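Local coordinates for HydG protein (Carboxydothermus hydrogenoformans, PDB 4RTB) that binds a [4Fe-4S] cluster and S-adenosylmethionine and, as a radical SAM maturase of [FeFe]-hydrogenase, makes carbon monoxide and cyanide, at residues 95-101 with 341-346; 236-240 with 270-275; 46-50 with 64-68; 423-427 with 464-469; 129-135 with 167-172. One frame throughout, in Å; residues are numbered along the deposited sequence.

The five contacts trace a parallel alpha/beta barrel and its additions. Along the chain interaction 3 comes first, packing two helices that precede the first barrel strand. Interaction 1 then joins strand 95-105 to strand 343-345, first to last, closing a loop of 239 residues in which interactions 5 and 2 are nested; each of these packs consecutive helices of the barrel's outer layer. Interaction 4 follows, among C-terminal helices. Interaction 1 is centred 20 to 31 Å from the others. Interactions 3 and 5, about 50 Å apart between centres, lie on opposite sides of the chain's centre. None touches another; together they sample barrel closure, the outer helices and the helices added at both chain ends.

Interaction 1. Residues 95-101 with 341-346; sequences RIVLFAP and VSQMSA
Phe99 turns its ring across towards strand 343-345 because its first torsion (chi1 73°) sets CG between the backbone N and the carbonyl carbon; the ring then lies with one face over Ser345, whose CB is 4.0 Å from Phe99 CZ. Gln343, extended beyond CG, runs beside Val97 in the same direction, with Gln343 CG 3.7 Å from Val97 CB. Its amide ends near the Phe99 ring, the two planes 82° apart, and Gln343 OE1 stands 3.5 Å from Phe99 CD1, approaching the ring obliquely. On the other side of the sheet Leu98 and Met344 also lie alongside, Leu98 CD2 being 3.8 Å from Met344 CB, while Ile96 reaches obliquely to Met344 through CG1 and CD1. The backbones supply the register. Val97 N gives a bond to Ser342 O (2.9 Å); Met344 N returns one to Val97 O (2.8 Å); Phe99 N bonds Met344 O (3.0 Å) and Ala346 N bonds Phe99 O (3.3 Å). This alternation of donors is that of a parallel pair, with Val97 opposite Gln343 and Phe99 opposite Ser345. Since the first and last strands of an eight-stranded parallel barrel meet here, the bonds close the cylinder. Ile96 and Met344 pack outward on helices 330-339 and 375-384, whereas Val97, Phe99 and Gln343 face the opposite way and touch strand 148-153. Ser342 OG is bound by Ile322 N of strand 321-324, and strand 388-390 adds to the start of strand 95-105.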
# COMPACT_ATOMS: atom_id res chain seq x y z
N ARG A 95 0.18 8.92 12.83
CA ARG A 95 0.82 9.28 11.57
C ARG A 95 0.27 8.51 10.37
O ARG A 95 0.22 7.28 10.38
CB ARG A 95 2.32 9.06 11.67
CG ARG A 95 3.11 9.69 10.55
CD ARG A 95 4.55 9.21 10.55
NE ARG A 95 4.63 7.78 10.28
CZ ARG A 95 5.41 7.24 9.35
NH1 ARG A 95 6.18 8.02 8.59
NH2 ARG A 95 5.42 5.93 9.17
N ILE A 96 -0.15 9.25 9.35
CA ILE A 96 -0.58 8.64 8.10
C ILE A 96 0.19 9.27 6.93
O ILE A 96 0.22 10.49 6.78
CB ILE A 96 -2.10 8.79 7.89
CG1 ILE A 96 -2.52 8.26 6.52
CG2 ILE A 96 -2.55 10.23 8.10
CD1 ILE A 96 -2.39 6.76 6.38
N VAL A 97 0.82 8.43 6.12
CA VAL A 97 1.65 8.92 5.03
C VAL A 97 0.85 9.03 3.75
O VAL A 97 0.10 8.11 3.39
CB VAL A 97 2.87 8.01 4.81
CG1 VAL A 97 3.80 8.62 3.77
CG2 VAL A 97 3.60 7.79 6.12
N LEU A 98 0.99 10.15 3.05
CA LEU A 98 0.23 10.38 1.83
C LEU A 98 1.12 10.37 0.58
O LEU A 98 2.23 10.91 0.58
CB LEU A 98 -0.52 11.72 1.91
CG LEU A 98 -1.46 11.90 3.10
CD1 LEU A 98 -2.33 13.14 2.89
CD2 LEU A 98 -2.33 10.67 3.33
N PHE A 99 0.61 9.73 -0.47
CA PHE A 99 1.29 9.70 -1.75
C PHE A 99 0.28 9.78 -2.89
O PHE A 99 -0.91 9.56 -2.69
CB PHE A 99 2.14 8.43 -1.89
CG PHE A 99 1.32 7.18 -2.11
CD1 PHE A 99 0.75 6.52 -1.04
CD2 PHE A 99 1.13 6.67 -3.39
CE1 PHE A 99 0.00 5.37 -1.23
CE2 PHE A 99 0.39 5.53 -3.59
CZ PHE A 99 -0.18 4.87 -2.51
N ALA A 100 0.77 10.09 -4.08
CA ALA A 100 -0.07 10.13 -5.27
C ALA A 100 0.50 9.22 -6.35
O ALA A 100 1.69 9.26 -6.65
CB ALA A 100 -0.20 11.56 -5.78
N PRO A 101 -0.37 8.38 -6.94
CA PRO A 101 0.05 7.49 -8.02
C PRO A 101 0.11 8.21 -9.36
O PRO A 101 -0.83 8.90 -9.74
CB PRO A 101 -1.04 6.41 -8.03
CG PRO A 101 -2.25 7.11 -7.50
CD PRO A 101 -1.76 8.14 -6.52
N VAL A 341 -3.62 0.83 8.84
CA VAL A 341 -3.13 1.47 7.62
C VAL A 341 -2.15 2.60 7.94
O VAL A 341 -2.44 3.46 8.77
CB VAL A 341 -4.30 2.02 6.78
CG1 VAL A 341 -3.79 2.94 5.68
CG2 VAL A 341 -5.12 0.88 6.21
N SER A 342 -1.00 2.60 7.28
CA SER A 342 0.01 3.63 7.53
C SER A 342 0.31 4.47 6.30
O SER A 342 0.98 5.50 6.39
CB SER A 342 1.30 2.98 8.04
OG SER A 342 1.78 2.01 7.13
N GLN A 343 -0.19 4.03 5.14
CA GLN A 343 -0.00 4.76 3.89
C GLN A 343 -1.30 4.87 3.10
O GLN A 343 -2.12 3.96 3.10
CB GLN A 343 1.08 4.10 3.03
CG GLN A 343 2.44 4.76 3.13
CD GLN A 343 3.34 4.40 1.96
OE1 GLN A 343 3.18 4.92 0.86
NE2 GLN A 343 4.28 3.50 2.20
N MET A 344 -1.45 5.99 2.39
CA MET A 344 -2.71 6.29 1.73
C MET A 344 -2.54 7.06 0.42
O MET A 344 -1.65 7.89 0.28
CB MET A 344 -3.59 7.11 2.66
CG MET A 344 -4.83 6.41 3.14
SD MET A 344 -5.74 7.53 4.21
CE MET A 344 -5.80 8.98 3.16
N SER A 345 -3.42 6.78 -0.54
CA SER A 345 -3.45 7.52 -1.79
C SER A 345 -4.50 8.63 -1.71
O SER A 345 -5.70 8.36 -1.61
CB SER A 345 -3.75 6.59 -2.97
OG SER A 345 -5.08 6.12 -2.91
N ALA A 346 -4.04 9.88 -1.74
CA ALA A 346 -4.94 11.01 -1.64
C ALA A 346 -4.95 11.82 -2.93
O ALA A 346 -3.91 12.04 -3.54
CB ALA A 346 -4.55 11.89 -0.47

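Interaction 2. Residues 236-240 with 270-275; sequences ERAIE and YLKKKF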
# COMPACT_ATOMS: atom_id res chain seq x y z
N GLU A 236 12.19 -11.51 -4.79
CA GLU A 236 13.47 -12.15 -4.47
C GLU A 236 14.56 -11.64 -5.39
O GLU A 236 15.64 -11.24 -4.94
CB GLU A 236 13.36 -13.67 -4.59
CG GLU A 236 13.41 -14.39 -3.26
CD GLU A 236 12.43 -15.53 -3.21
OE1 GLU A 236 12.84 -16.69 -3.46
OE2 GLU A 236 11.24 -15.27 -2.92
N ARG A 237 14.28 -11.66 -6.69
CA ARG A 237 15.21 -11.15 -7.68
C ARG A 237 15.49 -9.67 -7.45
O ARG A 237 16.62 -9.21 -7.61
CB ARG A 237 14.68 -11.39 -9.09
CG ARG A 237 14.80 -12.83 -9.54
CD ARG A 237 14.20 -13.06 -10.91
NE ARG A 237 12.83 -13.55 -10.83
CZ ARG A 237 11.77 -12.88 -11.28
NH1 ARG A 237 11.93 -11.68 -11.83
NH2 ARG A 237 10.56 -13.40 -11.17
N ALA A 238 14.45 -8.92 -7.07
CA ALA A 238 14.61 -7.50 -6.80
C ALA A 238 15.58 -7.28 -5.65
O ALA A 238 16.44 -6.40 -5.69
CB ALA A 238 13.27 -6.86 -6.51
N ILE A 239 15.44 -8.10 -4.61
CA ILE A 239 16.32 -8.05 -3.45
C ILE A 239 17.76 -8.38 -3.82
O ILE A 239 18.67 -7.60 -3.56
CB ILE A 239 15.86 -9.02 -2.34
CG1 ILE A 239 14.53 -8.56 -1.74
CG2 ILE A 239 16.91 -9.12 -1.25
CD1 ILE A 239 14.64 -7.30 -0.91
N GLU A 240 17.96 -9.54 -4.45
CA GLU A 240 19.30 -10.01 -4.75
C GLU A 240 20.01 -9.13 -5.78
O GLU A 240 21.23 -9.21 -5.94
CB GLU A 240 19.25 -11.47 -5.23
CG GLU A 240 18.58 -12.40 -4.23
CD GLU A 240 18.85 -13.87 -4.51
OE1 GLU A 240 19.56 -14.50 -3.70
OE2 GLU A 240 18.35 -14.39 -5.53
N TYR A 270 8.53 -15.47 5.07
CA TYR A 270 9.56 -16.07 4.22
C TYR A 270 10.69 -15.10 3.92
O TYR A 270 11.86 -15.44 4.10
CB TYR A 270 8.94 -16.57 2.91
CG TYR A 270 9.96 -16.98 1.87
CD1 TYR A 270 10.38 -16.08 0.89
CD2 TYR A 270 10.50 -18.26 1.85
CE1 TYR A 270 11.30 -16.44 -0.07
CE2 TYR A 270 11.43 -18.63 0.90
CZ TYR A 270 11.83 -17.72 -0.06
OH TYR A 270 12.75 -18.08 -1.02
N LEU A 271 10.34 -13.90 3.46
CA LEU A 271 11.34 -12.88 3.17
C LEU A 271 12.20 -12.58 4.39
O LEU A 271 13.43 -12.53 4.29
CB LEU A 271 10.67 -11.60 2.67
CG LEU A 271 10.55 -11.38 1.15
CD1 LEU A 271 11.47 -12.32 0.37
CD2 LEU A 271 9.11 -11.50 0.68
N LYS A 272 11.55 -12.39 5.54
CA LYS A 272 12.26 -12.11 6.78
C LYS A 272 13.25 -13.22 7.13
O LYS A 272 14.39 -12.94 7.52
CB LYS A 272 11.26 -11.93 7.93
N LYS A 273 12.83 -14.47 6.97
CA LYS A 273 13.70 -15.60 7.28
C LYS A 273 14.86 -15.73 6.29
O LYS A 273 15.98 -16.09 6.68
CB LYS A 273 12.89 -16.90 7.31
N LYS A 274 14.60 -15.44 5.02
CA LYS A 274 15.58 -15.68 3.97
C LYS A 274 16.64 -14.58 3.86
O LYS A 274 17.83 -14.88 3.74
CB LYS A 274 14.87 -15.85 2.62
CG LYS A 274 15.80 -16.24 1.47
N PHE A 275 16.21 -13.32 3.89
CA PHE A 275 17.15 -12.23 3.65
C PHE A 275 17.45 -11.39 4.89
O PHE A 275 18.30 -10.50 4.85
CB PHE A 275 16.62 -11.32 2.53
CG PHE A 275 16.44 -12.02 1.22
CD1 PHE A 275 17.53 -12.28 0.40
CD2 PHE A 275 15.18 -12.43 0.81
CE1 PHE A 275 17.37 -12.93 -0.80
CE2 PHE A 275 15.02 -13.08 -0.40
CZ PHE A 275 16.11 -13.33 -1.21
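Tyr270 opens the contact by giving its hydroxyl hydrogen to Glu236: Tyr270 OH lies 2.8 Å from Glu236 OE1 and meets it from above the carboxylate plane, 64° out of it. With CG anti to the backbone N, the tyrosine ring extends toward helix 234-240 and meets the glutamate at about a right angle. The carboxylate and ring planes are 46° apart, and the second oxygen, OE2, sits at the ring edge beside CE1. His20 O is a second, weak acceptor near the hydroxyl. Leu271, one residue on, makes a marginal approach, CD1 standing 4.4 Å from Glu236 OE2; it also touches Ile248 of strand 246-249. Phe275, the last helical residue, packs against all three of Glu236, Ile239 and Glu240. Ile239 CG2 rests over one face, 3.8 Å from the Phe275 ring centroid and close to the ring normal, a CH-pi contact, while CG of the preceding Lys274 covers the opposite face. Glu236 CG touches the ring edge, 3.5 Å from Phe275 CE2, and Glu240 CG approaches Phe275 CE1 at 3.7 Å from an oblique direction. The aliphatic parts of both glutamates thus border the ring, while at Glu236 the charged end is held by Tyr270. The axes of the two short segments are 12.2 Å apart and cross at -33°, a spacing bridged by these long side chains. Strand 246-249 lies between helices 234-240 and 257-275 in sequence, and Ile239 and Leu271 both touch it: the contact joins consecutive outer-layer helices of this radical SAM enzyme's alpha/beta barrel.

Interaction 3. Residues 46-50 with 64-68; sequences EISQI and EAGIA
The side chains of Ile50 and Glu64 overlap side by side, running in opposite senses, each pointing from its own helix toward the other. Ile50 CG1 lies 3.8 Å from Glu64 CB, and its tip, CD1, continues as far as the turn of helix that carries the glutamate, 3.4 Å from Glu64 O. The same methyl then meets Ile67 one turn further on, Ile50 CD1 to Ile67 CB 3.8 Å, so it enters the groove between the two residues. Ile50 CG1 is anti to the carbonyl carbon (chi1 -61°), which directs the longer branch toward helix 62-70. Helices 43-56 and 62-70, joined by a short loop, are consecutive helices packed nearly at right angles, their segment axes crossing at -105° and 10.1 Å apart; both precede the barrel's first strand. Ile47 approaches Ile67 obliquely, its CG1 4.2 Å from Ile67 CG2. At the outer margin Gln49 lies at about a right angle to Glu64, amide and carboxylate planes 83° apart; Gln49 NE2 stays 3.6 Å from Glu64 OE2, too far for a hydrogen bond. The other carboxylate oxygen, OE1, forms a salt bridge with Lys53. Val39 of helix 23-39 touches Glu46 and Ile67, while Ala65 and Ala68 pack on helix 303-316.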
# COMPACT_ATOMS: atom_id res chain seq x y z
N GLU A 46 -10.66 -23.04 20.46
CA GLU A 46 -9.60 -22.30 19.77
C GLU A 46 -9.83 -20.81 19.89
O GLU A 46 -8.96 -20.08 20.39
CB GLU A 46 -9.53 -22.70 18.30
CG GLU A 46 -10.26 -23.99 17.97
CD GLU A 46 -9.44 -25.23 18.27
OE1 GLU A 46 -9.89 -26.33 17.91
OE2 GLU A 46 -8.34 -25.09 18.85
N ILE A 47 -11.02 -20.36 19.49
CA ILE A 47 -11.36 -18.95 19.54
C ILE A 47 -11.02 -18.39 20.92
O ILE A 47 -10.30 -17.39 21.03
CB ILE A 47 -12.85 -18.70 19.23
CG1 ILE A 47 -13.16 -19.07 17.78
CG2 ILE A 47 -13.21 -17.25 19.50
CD1 ILE A 47 -14.58 -18.76 17.36
N SER A 48 -11.49 -19.08 21.96
CA SER A 48 -11.26 -18.65 23.33
C SER A 48 -9.78 -18.36 23.56
O SER A 48 -9.42 -17.24 23.95
CB SER A 48 -11.75 -19.70 24.33
OG SER A 48 -13.14 -19.92 24.19
N GLN A 49 -8.93 -19.34 23.27
CA GLN A 49 -7.51 -19.19 23.58
C GLN A 49 -6.97 -18.00 22.79
O GLN A 49 -6.23 -17.18 23.34
CB GLN A 49 -6.73 -20.49 23.30
CG GLN A 49 -6.46 -20.81 21.84
CD GLN A 49 -6.12 -22.27 21.61
OE1 GLN A 49 -6.17 -23.08 22.54
NE2 GLN A 49 -5.79 -22.62 20.38
N ILE A 50 -7.41 -17.87 21.54
CA ILE A 50 -6.94 -16.78 20.71
C ILE A 50 -7.29 -15.46 21.38
O ILE A 50 -6.44 -14.59 21.53
CB ILE A 50 -7.55 -16.82 19.29
CG1 ILE A 50 -7.16 -18.12 18.58
CG2 ILE A 50 -7.09 -15.62 18.48
CD1 ILE A 50 -7.78 -18.28 17.21
N GLU A 64 -4.01 -19.43 13.97
CA GLU A 64 -4.90 -18.67 14.84
C GLU A 64 -5.34 -17.36 14.19
O GLU A 64 -6.43 -16.86 14.46
CB GLU A 64 -4.23 -18.41 16.19
CG GLU A 64 -3.34 -19.55 16.67
CD GLU A 64 -3.07 -19.52 18.16
OE1 GLU A 64 -1.94 -19.16 18.56
OE2 GLU A 64 -3.99 -19.86 18.93
N ALA A 65 -4.47 -16.81 13.36
CA ALA A 65 -4.82 -15.64 12.56
C ALA A 65 -5.91 -16.01 11.56
O ALA A 65 -6.87 -15.26 11.35
CB ALA A 65 -3.59 -15.10 11.83
N GLY A 66 -5.75 -17.19 10.95
CA GLY A 66 -6.72 -17.70 10.01
C GLY A 66 -8.09 -17.85 10.64
O GLY A 66 -9.10 -17.43 10.07
N ILE A 67 -8.12 -18.46 11.82
CA ILE A 67 -9.35 -18.60 12.59
C ILE A 67 -9.92 -17.23 12.95
O ILE A 67 -11.13 -17.01 12.88
CB ILE A 67 -9.10 -19.40 13.88
CG1 ILE A 67 -8.55 -20.79 13.53
CG2 ILE A 67 -10.37 -19.52 14.70
CD1 ILE A 67 -7.79 -21.45 14.66
N ALA A 68 -9.03 -16.30 13.32
CA ALA A 68 -9.43 -14.95 13.70
C ALA A 68 -10.14 -14.25 12.55
O ALA A 68 -11.07 -13.47 12.76
CB ALA A 68 -8.22 -14.14 14.14

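Interaction 4. Residues 423-427 with 464-469; sequences LFSFV and AIEYIL
Val427 sits centrally, its two methyls meeting different residues of 464-469. CG1, anti to the backbone N (chi1 169°), is 3.7 Å from Ile468 CG2 and 4.0 Å from CD2 of Leu469, the first residue past the helix, while Val427 CG2 meets Ile465 CG2 at 4.0 Å. One turn earlier Phe424 extends its ring toward the same helix. Ile468 CD1 and Ala464 CB lie at the ring edge near its plane, the former 3.8 Å from Phe424 CE1, and Ile465 CG1 approaches the ring obliquely, 3.9 Å from that same carbon. Leu423 CB adds a looser touch on Ile465 CD1. The segment axes run almost parallel, 8° apart and separated by 11.2 Å, so positions one turn apart on either helix meet in sequence order. Helix 438-454, which comes between them in the chain, touches both: Leu448 packs on Leu423 and Val427, and Tyr441 and Asn445 on Leu469. The three helices pack together at the C-terminal end of the chain. Behind them Phe426, on another side of helix 419-432, contacts strand 388-390 and helix 375-384, where the cluster adjoins the barrel side of the fold. Between the two segments the contact is apolar packing, buried at Val427 and Ile465 and more open at Phe424 and Ile468, with no polar pair to set their register.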
# COMPACT_ATOMS: atom_id res chain seq x y z
N LEU A 423 6.29 15.55 11.54
CA LEU A 423 5.94 16.89 11.97
C LEU A 423 6.40 17.92 10.97
O LEU A 423 5.62 18.74 10.50
CB LEU A 423 6.54 17.21 13.34
CG LEU A 423 5.89 16.59 14.58
CD1 LEU A 423 6.78 16.82 15.79
CD2 LEU A 423 4.51 17.19 14.80
N PHE A 424 7.69 17.88 10.63
CA PHE A 424 8.26 18.89 9.76
C PHE A 424 7.85 18.73 8.30
O PHE A 424 7.79 19.72 7.56
CB PHE A 424 9.78 18.91 9.89
CG PHE A 424 10.25 19.62 11.11
CD1 PHE A 424 10.16 21.00 11.20
CD2 PHE A 424 10.75 18.92 12.20
CE1 PHE A 424 10.58 21.67 12.33
CE2 PHE A 424 11.17 19.58 13.33
CZ PHE A 424 11.08 20.96 13.40
N SER A 425 7.56 17.50 7.87
CA SER A 425 7.03 17.31 6.53
C SER A 425 5.68 18.01 6.44
O SER A 425 5.39 18.72 5.47
CB SER A 425 6.91 15.82 6.19
OG SER A 425 5.95 15.18 7.01
N PHE A 426 4.86 17.83 7.47
CA PHE A 426 3.56 18.48 7.52
C PHE A 426 3.70 20.00 7.65
O PHE A 426 2.89 20.75 7.11
CB PHE A 426 2.72 17.92 8.67
CG PHE A 426 1.31 18.45 8.71
CD1 PHE A 426 0.85 19.17 9.80
CD2 PHE A 426 0.45 18.22 7.64
CE1 PHE A 426 -0.44 19.65 9.83
CE2 PHE A 426 -0.84 18.70 7.67
CZ PHE A 426 -1.29 19.42 8.77
N VAL A 427 4.73 20.44 8.37
CA VAL A 427 5.03 21.86 8.48
C VAL A 427 5.29 22.43 7.09
O VAL A 427 4.71 23.45 6.72
CB VAL A 427 6.26 22.13 9.39
CG1 VAL A 427 6.71 23.57 9.26
CG2 VAL A 427 5.95 21.81 10.84
N ALA A 464 11.03 25.49 17.33
CA ALA A 464 11.44 25.57 15.93
C ALA A 464 10.24 25.64 14.98
O ALA A 464 10.22 26.46 14.05
CB ALA A 464 12.30 24.38 15.57
N ILE A 465 9.25 24.79 15.22
CA ILE A 465 8.02 24.79 14.44
C ILE A 465 7.33 26.15 14.49
O ILE A 465 6.87 26.66 13.47
CB ILE A 465 7.03 23.71 14.94
CG1 ILE A 465 7.59 22.31 14.69
CG2 ILE A 465 5.67 23.86 14.27
CD1 ILE A 465 6.71 21.21 15.23
N GLU A 466 7.27 26.73 15.68
CA GLU A 466 6.62 28.03 15.83
C GLU A 466 7.43 29.13 15.15
O GLU A 466 6.87 30.10 14.64
CB GLU A 466 6.39 28.36 17.30
CG GLU A 466 5.33 29.44 17.52
CD GLU A 466 4.88 29.52 18.96
OE1 GLU A 466 5.59 28.99 19.84
OE2 GLU A 466 3.81 30.12 19.22
N TYR A 467 8.75 28.98 15.14
CA TYR A 467 9.61 29.93 14.43
C TYR A 467 9.34 29.88 12.93
O TYR A 467 9.17 30.91 12.28
CB TYR A 467 11.09 29.65 14.71
CG TYR A 467 12.04 30.54 13.93
CD1 TYR A 467 12.55 30.15 12.70
CD2 TYR A 467 12.43 31.78 14.44
CE1 TYR A 467 13.42 30.96 11.99
CE2 TYR A 467 13.29 32.60 13.74
CZ TYR A 467 13.79 32.18 12.52
OH TYR A 467 14.65 32.99 11.81
N ILE A 468 9.31 28.66 12.38
CA ILE A 468 9.09 28.46 10.95
C ILE A 468 7.77 29.08 10.48
O ILE A 468 7.72 29.76 9.46
CB ILE A 468 9.09 26.96 10.60
CG1 ILE A 468 10.49 26.37 10.81
CG2 ILE A 468 8.63 26.74 9.16
CD1 ILE A 468 10.61 24.91 10.41
N LEU A 469 6.71 28.86 11.25
CA LEU A 469 5.40 29.40 10.91
C LEU A 469 5.19 30.79 11.51
O LEU A 469 4.21 31.02 12.22
CB LEU A 469 4.30 28.44 11.39
CG LEU A 469 4.47 26.98 10.95
CD1 LEU A 469 3.38 26.10 11.54
CD2 LEU A 469 4.49 26.87 9.44

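Interaction 5. Residues 129-135 with 167-172; sequences LSLEEAV and EIIPAI
Ile168 of helix 158-175 reaches toward the start of helix 131-144. From CB its branches part: CG2 turns to Ala134 CB at 4.2 Å, and CG1, anti to the carbonyl carbon (chi1 -77°), passes Leu131 CD1 at 3.8 Å. Its end, CD1, ends beside Ala134 CB, also at 3.8 Å, and lies near Leu129 O. Leu131 lies along the neighbouring turn, its CD1 also touching Ala171 CB (3.9 Å). One turn on, Val135 CG2 meets that same Ala171 CB at 4.1 Å, so Leu131 and Val135 share Ala171 CB. The axes of segments 131-135 and 167-172 cross at -45° and come within 9.8 Å. The entry of helix 131-144 is fixed by a capping box: Ser130 OG accepts from Glu133 N, and Ser130 N gives to Glu133 OE2 at 3.0 Å. Leu129 O is bonded by Tyr164 OH, which ties the preceding loop to the second helix. Ile168 lies about 7 Å, side chain to side chain, from Met153, a residue that binds S-adenosylmethionine at the end of the intervening strand 148-153. Helix, strand 148-153 and helix following one another, with the two helices packed side by side, fit the outer layer of the alpha/beta barrel in the radical SAM region.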
# COMPACT_ATOMS: atom_id res chain seq x y z
N LEU A 129 2.92 8.39 -21.99
CA LEU A 129 3.30 9.78 -21.80
C LEU A 129 4.72 10.09 -22.24
O LEU A 129 5.65 9.34 -21.93
CB LEU A 129 3.13 10.17 -20.33
CG LEU A 129 1.70 10.12 -19.80
CD1 LEU A 129 1.70 10.05 -18.28
CD2 LEU A 129 0.93 11.34 -20.28
N SER A 130 4.89 11.20 -22.94
CA SER A 130 6.23 11.67 -23.30
C SER A 130 6.96 12.14 -22.05
O SER A 130 6.37 12.20 -20.96
CB SER A 130 6.15 12.81 -24.32
OG SER A 130 5.65 14.00 -23.72
N LEU A 131 8.24 12.46 -22.19
CA LEU A 131 9.03 12.94 -21.07
C LEU A 131 8.45 14.23 -20.51
O LEU A 131 8.30 14.38 -19.30
CB LEU A 131 10.48 13.16 -21.49
CG LEU A 131 11.45 13.41 -20.34
CD1 LEU A 131 12.16 12.12 -19.95
CD2 LEU A 131 12.44 14.50 -20.69
N GLU A 132 8.12 15.16 -21.40
CA GLU A 132 7.55 16.44 -21.01
C GLU A 132 6.22 16.25 -20.28
O GLU A 132 5.96 16.92 -19.27
CB GLU A 132 7.36 17.33 -22.24
CG GLU A 132 8.60 17.49 -23.10
N GLU A 133 5.39 15.34 -20.77
CA GLU A 133 4.09 15.07 -20.16
C GLU A 133 4.23 14.49 -18.75
O GLU A 133 3.61 14.98 -17.81
CB GLU A 133 3.27 14.13 -21.04
CG GLU A 133 2.42 14.84 -22.09
CD GLU A 133 2.12 13.98 -23.30
OE1 GLU A 133 1.68 14.53 -24.33
OE2 GLU A 133 2.33 12.75 -23.23
N ALA A 134 5.06 13.45 -18.62
CA ALA A 134 5.30 12.83 -17.32
C ALA A 134 5.87 13.82 -16.32
O ALA A 134 5.40 13.91 -15.17
CB ALA A 134 6.23 11.64 -17.48
N VAL A 135 6.88 14.57 -16.74
CA VAL A 135 7.48 15.59 -15.89
C VAL A 135 6.45 16.64 -15.46
O VAL A 135 6.43 17.07 -14.31
CB VAL A 135 8.67 16.28 -16.60
CG1 VAL A 135 8.90 17.68 -16.06
CG2 VAL A 135 9.93 15.43 -16.45
N GLU A 167 14.98 7.09 -18.84
CA GLU A 167 14.98 8.49 -19.25
C GLU A 167 14.05 9.34 -18.39
O GLU A 167 14.32 10.52 -18.15
CB GLU A 167 14.61 8.63 -20.72
CG GLU A 167 15.80 8.86 -21.63
CD GLU A 167 15.45 9.69 -22.85
OE1 GLU A 167 14.25 9.94 -23.08
OE2 GLU A 167 16.39 10.10 -23.58
N ILE A 168 12.95 8.76 -17.92
CA ILE A 168 11.93 9.55 -17.23
C ILE A 168 12.21 9.81 -15.74
O ILE A 168 12.07 10.94 -15.28
CB ILE A 168 10.55 8.88 -17.38
CG1 ILE A 168 10.01 9.15 -18.79
CG2 ILE A 168 9.57 9.39 -16.32
CD1 ILE A 168 8.52 8.98 -18.93
N ILE A 169 12.61 8.78 -15.00
CA ILE A 169 12.79 8.92 -13.56
C ILE A 169 13.86 9.95 -13.15
O ILE A 169 13.57 10.82 -12.31
CB ILE A 169 13.11 7.55 -12.90
CG1 ILE A 169 11.85 6.68 -12.90
CG2 ILE A 169 13.62 7.74 -11.48
CD1 ILE A 169 12.05 5.33 -12.26
N PRO A 170 15.08 9.88 -13.72
CA PRO A 170 16.05 10.91 -13.34
C PRO A 170 15.59 12.31 -13.74
O PRO A 170 15.92 13.29 -13.07
CB PRO A 170 17.32 10.52 -14.11
CG PRO A 170 17.14 9.09 -14.43
CD PRO A 170 15.67 8.92 -14.67
N ALA A 171 14.84 12.39 -14.83
CA ALA A 171 14.27 13.65 -15.29
C ALA A 171 13.32 14.22 -14.24
O ALA A 171 13.33 15.41 -13.98
CB ALA A 171 13.56 13.47 -16.62
N ILE A 172 12.51 13.35 -13.64
CA ILE A 172 11.62 13.76 -12.56
C ILE A 172 12.42 14.20 -11.33
O ILE A 172 12.15 15.27 -10.78
CB ILE A 172 10.65 12.63 -12.16
CG1 ILE A 172 9.53 12.49 -13.20
CG2 ILE A 172 10.04 12.89 -10.79
CD1 ILE A 172 8.48 11.46 -12.84